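Alpha-glucosidase ([Eubacterium] rectale, PDB 6PNR) probably hydrolyses alpha-sulfoquinovosides derived from sulfolipid, as a sulfoquinovosidase of glycoside hydrolase family 31. Local coordinates at residues W271-R279 with L287-Y298. Sequence-based numbering, arbitrary orientation.
With 9VH ([(3~{S},4~{R},5~{R})-4,5-bis(oxidanyl)piperidin-3-yl]methanesulfonic acid), chain C.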
ATOM      1  N   TRP A 271      26.667 -25.458 -16.437  1.00 24.56           N
ATOM      2  CA  TRP A 271      26.701 -24.235 -15.644  1.00 25.45           C
ATOM      3  C   TRP A 271      26.607 -24.642 -14.179  1.00 28.85           C
ATOM      4  O   TRP A 271      25.539 -25.068 -13.722  1.00 25.52           O
ATOM      5  CB  TRP A 271      25.556 -23.288 -16.033  1.00 24.11           C
ATOM      6  CG  TRP A 271      25.395 -22.156 -15.082  1.00 22.29           C
ATOM      7  CD1 TRP A 271      26.352 -21.254 -14.706  1.00 23.59           C
ATOM      8  CD2 TRP A 271      24.207 -21.805 -14.370  1.00 25.90           C
ATOM      9  NE1 TRP A 271      25.825 -20.359 -13.800  1.00 23.32           N
ATOM     10  CE2 TRP A 271      24.511 -20.681 -13.575  1.00 25.03           C
ATOM     11  CE3 TRP A 271      22.913 -22.340 -14.323  1.00 23.54           C
ATOM     12  CZ2 TRP A 271      23.572 -20.083 -12.736  1.00 25.01           C
ATOM     13  CZ3 TRP A 271      21.979 -21.740 -13.485  1.00 23.53           C
ATOM     14  CH2 TRP A 271      22.315 -20.631 -12.704  1.00 24.90           C
ATOM     15  N   CYS A 272      27.728 -24.552 -13.450  1.00 27.91           N
ATOM     16  CA  CYS A 272      27.771 -24.887 -12.025  1.00 26.57           C
ATOM     17  C   CYS A 272      27.912 -23.596 -11.242  1.00 25.55           C
ATOM     18  O   CYS A 272      29.026 -23.103 -11.043  1.00 25.09           O
ATOM     19  CB  CYS A 272      28.920 -25.836 -11.694  1.00 28.42           C
ATOM     20  SG  CYS A 272      28.811 -27.418 -12.509  1.00 27.65           S
ATOM     21  N   GLN A 273      26.786 -23.059 -10.764  1.00 23.52           N
ATOM     22  CA  GLN A 273      26.873 -21.806 -10.024  1.00 25.69           C
ATOM     23  C   GLN A 273      27.611 -21.964  -8.705  1.00 25.65           C
ATOM     24  O   GLN A 273      28.126 -20.972  -8.179  1.00 26.24           O
ATOM     25  CB  GLN A 273      25.477 -21.223  -9.772  1.00 24.92           C
ATOM     26  CG  GLN A 273      24.574 -22.056  -8.869  1.00 23.69           C
ATOM     27  CD  GLN A 273      23.358 -21.255  -8.385  1.00 28.86           C
ATOM     28  OE1 GLN A 273      23.068 -20.169  -8.900  1.00 27.91           O
ATOM     29  NE2 GLN A 273      22.651 -21.785  -7.402  1.00 27.76           N
ATOM     30  N   ASP A 274      27.681 -23.182  -8.157  1.00 24.72           N
ATOM     31  CA  ASP A 274      28.429 -23.431  -6.927  1.00 24.71           C
ATOM     32  C   ASP A 274      29.887 -23.802  -7.203  1.00 25.98           C
ATOM     33  O   ASP A 274      30.542 -24.403  -6.342  1.00 24.95           O
ATOM     34  CB  ASP A 274      27.746 -24.519  -6.082  1.00 24.14           C
ATOM     35  CG  ASP A 274      27.818 -25.904  -6.718  1.00 26.21           C
ATOM     36  OD1 ASP A 274      28.173 -26.003  -7.912  1.00 26.60           O
ATOM     37  OD2 ASP A 274      27.518 -26.908  -6.026  1.00 26.77           O
ATOM     38  N   TRP A 275      30.405 -23.447  -8.384  1.00 24.57           N
ATOM     39  CA  TRP A 275      31.816 -23.672  -8.686  1.00 24.83           C
ATOM     40  C   TRP A 275      32.706 -23.130  -7.576  1.00 25.40           C
ATOM     41  O   TRP A 275      33.805 -23.652  -7.339  1.00 28.33           O
ATOM     42  CB  TRP A 275      32.180 -23.016 -10.035  1.00 22.23           C
ATOM     43  CG  TRP A 275      32.333 -21.517  -9.909  1.00 26.97           C
ATOM     44  CD1 TRP A 275      31.334 -20.604  -9.693  1.00 29.93           C
ATOM     45  CD2 TRP A 275      33.562 -20.762  -9.947  1.00 25.40           C
ATOM     46  NE1 TRP A 275      31.863 -19.334  -9.600  1.00 30.06           N
ATOM     47  CE2 TRP A 275      33.226 -19.407  -9.744  1.00 25.04           C
ATOM     48  CE3 TRP A 275      34.912 -21.104 -10.139  1.00 27.02           C
ATOM     49  CZ2 TRP A 275      34.192 -18.389  -9.736  1.00 29.88           C
ATOM     50  CZ3 TRP A 275      35.871 -20.096 -10.120  1.00 27.41           C
ATOM     51  CH2 TRP A 275      35.505 -18.755  -9.924  1.00 27.21           C
ATOM     52  N   CYS A 276      32.247 -22.095  -6.871  1.00 24.26           N
ATOM     53  CA  CYS A 276      33.004 -21.463  -5.800  1.00 25.71           C
ATOM     54  C   CYS A 276      32.499 -21.827  -4.402  1.00 29.36           C
ATOM     55  O   CYS A 276      32.874 -21.159  -3.426  1.00 28.82           O
ATOM     56  CB  CYS A 276      32.971 -19.947  -5.989  1.00 29.62           C
ATOM     57  SG  CYS A 276      31.267 -19.306  -6.187  1.00 30.71           S
ATOM     58  N   GLY A 277      31.662 -22.849  -4.273  1.00 27.76           N
ATOM     59  CA  GLY A 277      31.180 -23.306  -2.983  1.00 25.14           C
ATOM     60  C   GLY A 277      29.736 -22.906  -2.725  1.00 33.25           C
ATOM     61  O   GLY A 277      29.144 -22.079  -3.421  1.00 26.11           O
ATOM     62  N   LYS A 278      29.179 -23.508  -1.671  1.00 29.78           N
ATOM     63  CA  LYS A 278      27.775 -23.361  -1.318  1.00 29.41           C
ATOM     64  C   LYS A 278      27.626 -22.704   0.047  1.00 32.33           C
ATOM     65  O   LYS A 278      28.555 -22.682   0.853  1.00 29.56           O
ATOM     66  CB  LYS A 278      27.069 -24.722  -1.294  1.00 34.77           C
ATOM     67  CG  LYS A 278      27.549 -25.649  -0.181  1.00 40.51           C
ATOM     68  CD  LYS A 278      26.708 -26.910  -0.130  1.00 44.08           C
ATOM     69  CE  LYS A 278      27.143 -27.829   1.002  1.00 42.42           C
ATOM     70  NZ  LYS A 278      28.511 -28.362   0.764  1.00 49.10           N
ATOM     71  N   ARG A 279      26.434 -22.173   0.294  1.00 29.25           N
ATOM     72  CA  ARG A 279      26.054 -21.666   1.612  1.00 29.37           C
ATOM     73  C   ARG A 279      24.564 -21.916   1.767  1.00 32.09           C
ATOM     74  O   ARG A 279      23.781 -21.435   0.946  1.00 30.70           O
ATOM     75  CB  ARG A 279      26.380 -20.170   1.759  1.00 24.96           C
ATOM     76  CG  ARG A 279      25.821 -19.523   3.042  1.00 28.55           C
ATOM     77  CD  ARG A 279      26.144 -18.024   3.131  1.00 27.77           C
ATOM     78  NE  ARG A 279      27.590 -17.786   3.196  1.00 33.30           N
ATOM     79  CZ  ARG A 279      28.297 -17.769   4.324  1.00 35.19           C
ATOM     80  NH1 ARG A 279      27.684 -17.953   5.494  1.00 26.98           N
ATOM     81  NH2 ARG A 279      29.612 -17.559   4.285  1.00 32.87           N
ATOM     82  N   LEU A 287      25.085 -19.735  -2.382  1.00 29.67           N
ATOM     83  CA  LEU A 287      26.459 -19.835  -2.842  1.00 26.34           C
ATOM     84  C   LEU A 287      27.394 -19.141  -1.865  1.00 27.22           C
ATOM     85  O   LEU A 287      26.999 -18.216  -1.154  1.00 28.17           O
ATOM     86  CB  LEU A 287      26.627 -19.174  -4.213  1.00 24.76           C
ATOM     87  CG  LEU A 287      25.711 -19.682  -5.321  1.00 27.60           C
ATOM     88  CD1 LEU A 287      25.953 -18.908  -6.627  1.00 23.56           C
ATOM     89  CD2 LEU A 287      25.985 -21.167  -5.475  1.00 28.39           C
ATOM     90  N   GLN A 288      28.659 -19.553  -1.891  1.00 25.98           N
ATOM     91  CA  GLN A 288      29.711 -18.877  -1.132  1.00 31.29           C
ATOM     92  C   GLN A 288      30.304 -17.767  -2.000  1.00 24.30           C
ATOM     93  O   GLN A 288      30.879 -18.047  -3.061  1.00 26.95           O
ATOM     94  CB  GLN A 288      30.777 -19.890  -0.691  1.00 31.08           C
ATOM     95  CG  GLN A 288      32.027 -19.302  -0.038  1.00 30.08           C
ATOM     96  CD  GLN A 288      31.772 -18.609   1.296  1.00 33.32           C
ATOM     97  OE1 GLN A 288      30.649 -18.561   1.799  1.00 34.38           O
ATOM     98  NE2 GLN A 288      32.831 -18.068   1.875  1.00 33.86           N
ATOM     99  N   TRP A 289      30.170 -16.508  -1.559  1.00 27.44           N
ATOM    100  CA  TRP A 289      30.518 -15.357  -2.411  1.00 26.07           C
ATOM    101  C   TRP A 289      32.004 -15.015  -2.254  1.00 28.51           C
ATOM    102  O   TRP A 289      32.407 -14.035  -1.621  1.00 29.05           O
ATOM    103  CB  TRP A 289      29.615 -14.165  -2.106  1.00 26.68           C
ATOM    104  CG  TRP A 289      28.160 -14.407  -2.463  1.00 25.69           C
ATOM    105  CD1 TRP A 289      27.607 -15.576  -2.914  1.00 24.66           C
ATOM    106  CD2 TRP A 289      27.091 -13.458  -2.401  1.00 27.51           C
ATOM    107  NE1 TRP A 289      26.260 -15.411  -3.120  1.00 26.44           N
ATOM    108  CE2 TRP A 289      25.919 -14.121  -2.818  1.00 26.81           C
ATOM    109  CE3 TRP A 289      27.010 -12.108  -2.041  1.00 21.60           C
ATOM    110  CZ2 TRP A 289      24.692 -13.486  -2.888  1.00 22.55           C
ATOM    111  CZ3 TRP A 289      25.784 -11.480  -2.102  1.00 25.77           C
ATOM    112  CH2 TRP A 289      24.640 -12.170  -2.529  1.00 24.97           C
ATOM    113  N   ASP A 290      32.819 -15.862  -2.875  1.00 26.36           N
ATOM    114  CA  ASP A 290      34.277 -15.751  -2.854  1.00 31.21           C
ATOM    115  C   ASP A 290      34.754 -16.363  -4.173  1.00 24.22           C
ATOM    116  O   ASP A 290      34.810 -17.587  -4.296  1.00 31.25           O
ATOM    117  CB  ASP A 290      34.836 -16.486  -1.642  1.00 28.45           C
ATOM    118  CG  ASP A 290      36.314 -16.211  -1.407  1.00 34.96           C
ATOM    119  OD1 ASP A 290      36.826 -15.174  -1.883  1.00 31.23           O
ATOM    120  OD2 ASP A 290      36.954 -17.047  -0.735  1.00 34.30           O
ATOM    121  N   TRP A 291      35.065 -15.513  -5.158  1.00 29.23           N
ATOM    122  CA  TRP A 291      35.068 -15.914  -6.573  1.00 26.02           C
ATOM    123  C   TRP A 291      36.374 -16.593  -6.999  1.00 32.44           C
ATOM    124  O   TRP A 291      37.059 -16.159  -7.924  1.00 30.07           O
ATOM    125  CB  TRP A 291      34.775 -14.701  -7.447  1.00 25.74           C
ATOM    126  CG  TRP A 291      33.678 -13.856  -6.875  1.00 27.43           C
ATOM    127  CD1 TRP A 291      33.741 -12.526  -6.548  1.00 27.12           C
ATOM    128  CD2 TRP A 291      32.364 -14.296  -6.515  1.00 25.19           C
ATOM    129  NE1 TRP A 291      32.540 -12.113  -6.013  1.00 27.94           N
ATOM    130  CE2 TRP A 291      31.676 -13.177  -5.992  1.00 30.05           C
ATOM    131  CE3 TRP A 291      31.693 -15.523  -6.591  1.00 27.52           C
ATOM    132  CZ2 TRP A 291      30.355 -13.253  -5.544  1.00 27.19           C
ATOM    133  CZ3 TRP A 291      30.370 -15.588  -6.152  1.00 26.19           C
ATOM    134  CH2 TRP A 291      29.720 -14.465  -5.642  1.00 24.57           C
ATOM    135  N   LYS A 292      36.693 -17.687  -6.302  1.00 26.49           N
ATOM    136  CA  LYS A 292      37.736 -18.640  -6.662  1.00 29.02           C
ATOM    137  C   LYS A 292      37.135 -20.028  -6.543  1.00 30.12           C
ATOM    138  O   LYS A 292      36.275 -20.257  -5.688  1.00 29.56           O
ATOM    139  CB  LYS A 292      38.960 -18.532  -5.737  1.00 30.70           C
ATOM    140  CG  LYS A 292      39.461 -17.102  -5.576  1.00 39.06           C
ATOM    141  CD  LYS A 292      40.868 -17.029  -4.992  1.00 48.30           C
ATOM    142  CE  LYS A 292      40.912 -17.381  -3.527  1.00 57.34           C
ATOM    143  NZ  LYS A 292      42.293 -17.177  -2.991  1.00 57.20           N
ATOM    144  N   TYR A 293      37.566 -20.959  -7.399  1.00 31.46           N
ATOM    145  CA  TYR A 293      36.891 -22.249  -7.391  1.00 31.26           C
ATOM    146  C   TYR A 293      37.130 -22.946  -6.057  1.00 34.76           C
ATOM    147  O   TYR A 293      38.120 -22.700  -5.363  1.00 30.58           O
ATOM    148  CB  TYR A 293      37.310 -23.118  -8.576  1.00 30.44           C
ATOM    149  CG  TYR A 293      38.598 -23.902  -8.456  1.00 31.62           C
ATOM    150  CD1 TYR A 293      39.800 -23.361  -8.894  1.00 34.53           C
ATOM    151  CD2 TYR A 293      38.603 -25.213  -7.973  1.00 32.10           C
ATOM    152  CE1 TYR A 293      40.982 -24.073  -8.816  1.00 33.50           C
ATOM    153  CE2 TYR A 293      39.791 -25.939  -7.887  1.00 33.92           C
ATOM    154  CZ  TYR A 293      40.976 -25.357  -8.316  1.00 34.61           C
ATOM    155  OH  TYR A 293      42.166 -26.053  -8.248  1.00 35.93           O
ATOM    156  N   HIS A 294      36.154 -23.750  -5.657  1.00 29.93           N
ATOM    157  CA  HIS A 294      36.158 -24.375  -4.342  1.00 31.09           C
ATOM    158  C   HIS A 294      36.935 -25.681  -4.447  1.00 30.81           C
ATOM    159  O   HIS A 294      36.490 -26.623  -5.105  1.00 31.35           O
ATOM    160  CB  HIS A 294      34.729 -24.608  -3.854  1.00 33.20           C
ATOM    161  CG  HIS A 294      34.636 -24.883  -2.385  1.00 34.63           C
ATOM    162  ND1 HIS A 294      34.925 -26.116  -1.841  1.00 34.34           N
ATOM    163  CD2 HIS A 294      34.300 -24.082  -1.349  1.00 37.04           C
ATOM    164  CE1 HIS A 294      34.766 -26.063  -0.530  1.00 36.97           C
ATOM    165  NE2 HIS A 294      34.391 -24.838  -0.204  1.00 33.16           N
ATOM    166  N   LYS A 295      38.104 -25.735  -3.801  1.00 34.95           N
ATOM    167  CA  LYS A 295      39.019 -26.841  -4.047  1.00 37.10           C
ATOM    168  C   LYS A 295      38.555 -28.142  -3.407  1.00 37.13           C
ATOM    169  O   LYS A 295      39.012 -29.211  -3.821  1.00 40.06           O
ATOM    170  CB  LYS A 295      40.427 -26.474  -3.568  1.00 40.90           C
ATOM    171  CG  LYS A 295      41.052 -25.345  -4.387  1.00 42.40           C
ATOM    172  CD  LYS A 295      42.572 -25.340  -4.325  1.00 50.67           C
ATOM    173  CE  LYS A 295      43.145 -24.271  -5.245  1.00 50.67           C
ATOM    174  NZ  LYS A 295      44.630 -24.216  -5.198  1.00 56.82           N
ATOM    175  N   GLU A 296      37.665 -28.081  -2.420  1.00 40.92           N
ATOM    176  CA  GLU A 296      37.146 -29.304  -1.816  1.00 38.25           C
ATOM    177  C   GLU A 296      35.921 -29.833  -2.553  1.00 36.86           C
ATOM    178  O   GLU A 296      35.808 -31.041  -2.776  1.00 34.00           O
ATOM    179  CB  GLU A 296      36.823 -29.065  -0.342  1.00 42.41           C
ATOM    180  CG  GLU A 296      37.744 -28.047   0.338  1.00 60.10           C
ATOM    181  CD  GLU A 296      39.235 -28.348   0.152  1.00 64.02           C
ATOM    182  OE1 GLU A 296      39.635 -29.530   0.262  1.00 67.25           O
ATOM    183  OE2 GLU A 296      40.007 -27.396  -0.111  1.00 60.43           O
ATOM    184  N   MET A 297      35.007 -28.954  -2.969  1.00 32.97           N
ATOM    185  CA  MET A 297      33.854 -29.415  -3.741  1.00 31.16           C
ATOM    186  C   MET A 297      34.232 -29.773  -5.177  1.00 29.08           C
ATOM    187  O   MET A 297      33.732 -30.760  -5.723  1.00 29.91           O
ATOM    188  CB  MET A 297      32.761 -28.356  -3.725  1.00 27.18           C
ATOM    189  CG  MET A 297      32.067 -28.240  -2.386  1.00 29.93           C
ATOM    190  SD  MET A 297      30.771 -26.986  -2.391  1.00 35.09           S
ATOM    191  CE  MET A 297      29.539 -27.765  -3.457  1.00 33.15           C
ATOM    192  N   TYR A 298      35.097 -28.980  -5.813  1.00 32.20           N
ATOM    193  CA  TYR A 298      35.510 -29.216  -7.196  1.00 30.03           C
ATOM    194  C   TYR A 298      37.032 -29.305  -7.288  1.00 39.36           C
ATOM    195  O   TYR A 298      37.669 -28.481  -7.955  1.00 34.03           O
ATOM    196  CB  TYR A 298      34.978 -28.108  -8.114  1.00 28.32           C
ATOM    197  CG  TYR A 298      33.474 -28.102  -8.297  1.00 26.96           C
ATOM    198  CD1 TYR A 298      32.870 -28.887  -9.282  1.00 27.73           C
ATOM    199  CD2 TYR A 298      32.661 -27.314  -7.492  1.00 27.76           C
ATOM    200  CE1 TYR A 298      31.494 -28.886  -9.446  1.00 29.67           C
ATOM    201  CE2 TYR A 298      31.280 -27.296  -7.661  1.00 26.62           C
ATOM    202  CZ  TYR A 298      30.705 -28.085  -8.634  1.00 26.33           C
ATOM    203  OH  TYR A 298      29.334 -28.090  -8.800  1.00 28.17           O
TER
HETATM  204  O1  9VH C 701      21.660 -17.979  -3.892  1.00 27.86           O
HETATM  205  S1  9VH C 701      22.648 -17.054  -4.420  1.00 26.85           S
HETATM  206  O2  9VH C 701      22.267 -15.695  -4.123  1.00 27.71           O
HETATM  207  O3  9VH C 701      23.980 -17.413  -3.998  1.00 25.35           O
HETATM  208  C1  9VH C 701      22.575 -17.273  -6.176  1.00 24.09           C
HETATM  209  C2  9VH C 701      21.246 -16.853  -6.817  1.00 25.00           C
HETATM  210  C3  9VH C 701      21.199 -15.333  -6.850  1.00 30.34           C
HETATM  211  N1  9VH C 701      20.165 -14.709  -7.676  1.00 27.13           N
HETATM  212  C4  9VH C 701      20.135 -15.254  -9.034  1.00 22.44           C
HETATM  213  C5  9VH C 701      19.964 -16.764  -8.987  1.00 25.66           C
HETATM  214  O4  9VH C 701      19.932 -17.249 -10.327  1.00 26.17           O
HETATM  215  C6  9VH C 701      21.126 -17.401  -8.238  1.00 24.40           C
HETATM  216  O5  9VH C 701      20.979 -18.818  -8.202  1.00 25.73           O
HETATM  217  O   HOH W   1      35.322 -19.896  -2.768  1.00 37.71           O
HETATM  218  O   HOH W   2      29.627 -21.001   2.820  1.00 31.80           O
HETATM  219  O   HOH W   3      28.005 -16.372   0.406  1.00 24.78           O
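Tyr298 gives its phenol proton to Asp274, with OH 2.5 Å from OD1. The bond comes in on the syn side of the carboxylate, whose plane stands 80° from the ring. CG of Asp274 lies between its own backbone N and carbonyl carbon (chi1 69°), which turns the acid toward the phenol. OD2 meets Met297 CE and is also bonded by Gly248 N. Ser253 and Gly249 are further partners of the phenol oxygen. A phenylalanine in place of Tyr298 would probably leave Asp274 OD1 without this short bond.

The Trp275 ring lies across Tyr293, its CE3 3.5 Å from Tyr293 CB, with Lys292 O over one face. Its NE1 bonds Tyr318 O. The backbone joins here too: His294 N donates to Trp275 O at 2.9 Å. Cys276 SG touches the edge of the Trp291 ring, 3.8 Å from CZ3. At Gly277 a CB would clash with His294 CD2.

Leu287 sets CD1 and CD2 against Gln273 O, CD1 at 3.4 Å. Gln273 also grips the aza-sugar inhibitor, its OE1 accepting from O5 at 2.6 Å. Sulfonate O3 takes a nearly straight bond from Trp289 NE1 and a weak one from Leu287 N. Arg279 NH2 reaches a lone pair of Gln288 OE1 at 2.9 Å. Asp326 makes a salt bridge to Arg279 and a hydrogen bond to Gln288 NE2.

The contact follows parallel strand 267-271 of the TIM barrel. It includes one end of hairpin 278-280/285-287 and the loop leading to helix 301-310. Strands 314-319 and 322-324 and helix 328-335 pack against it.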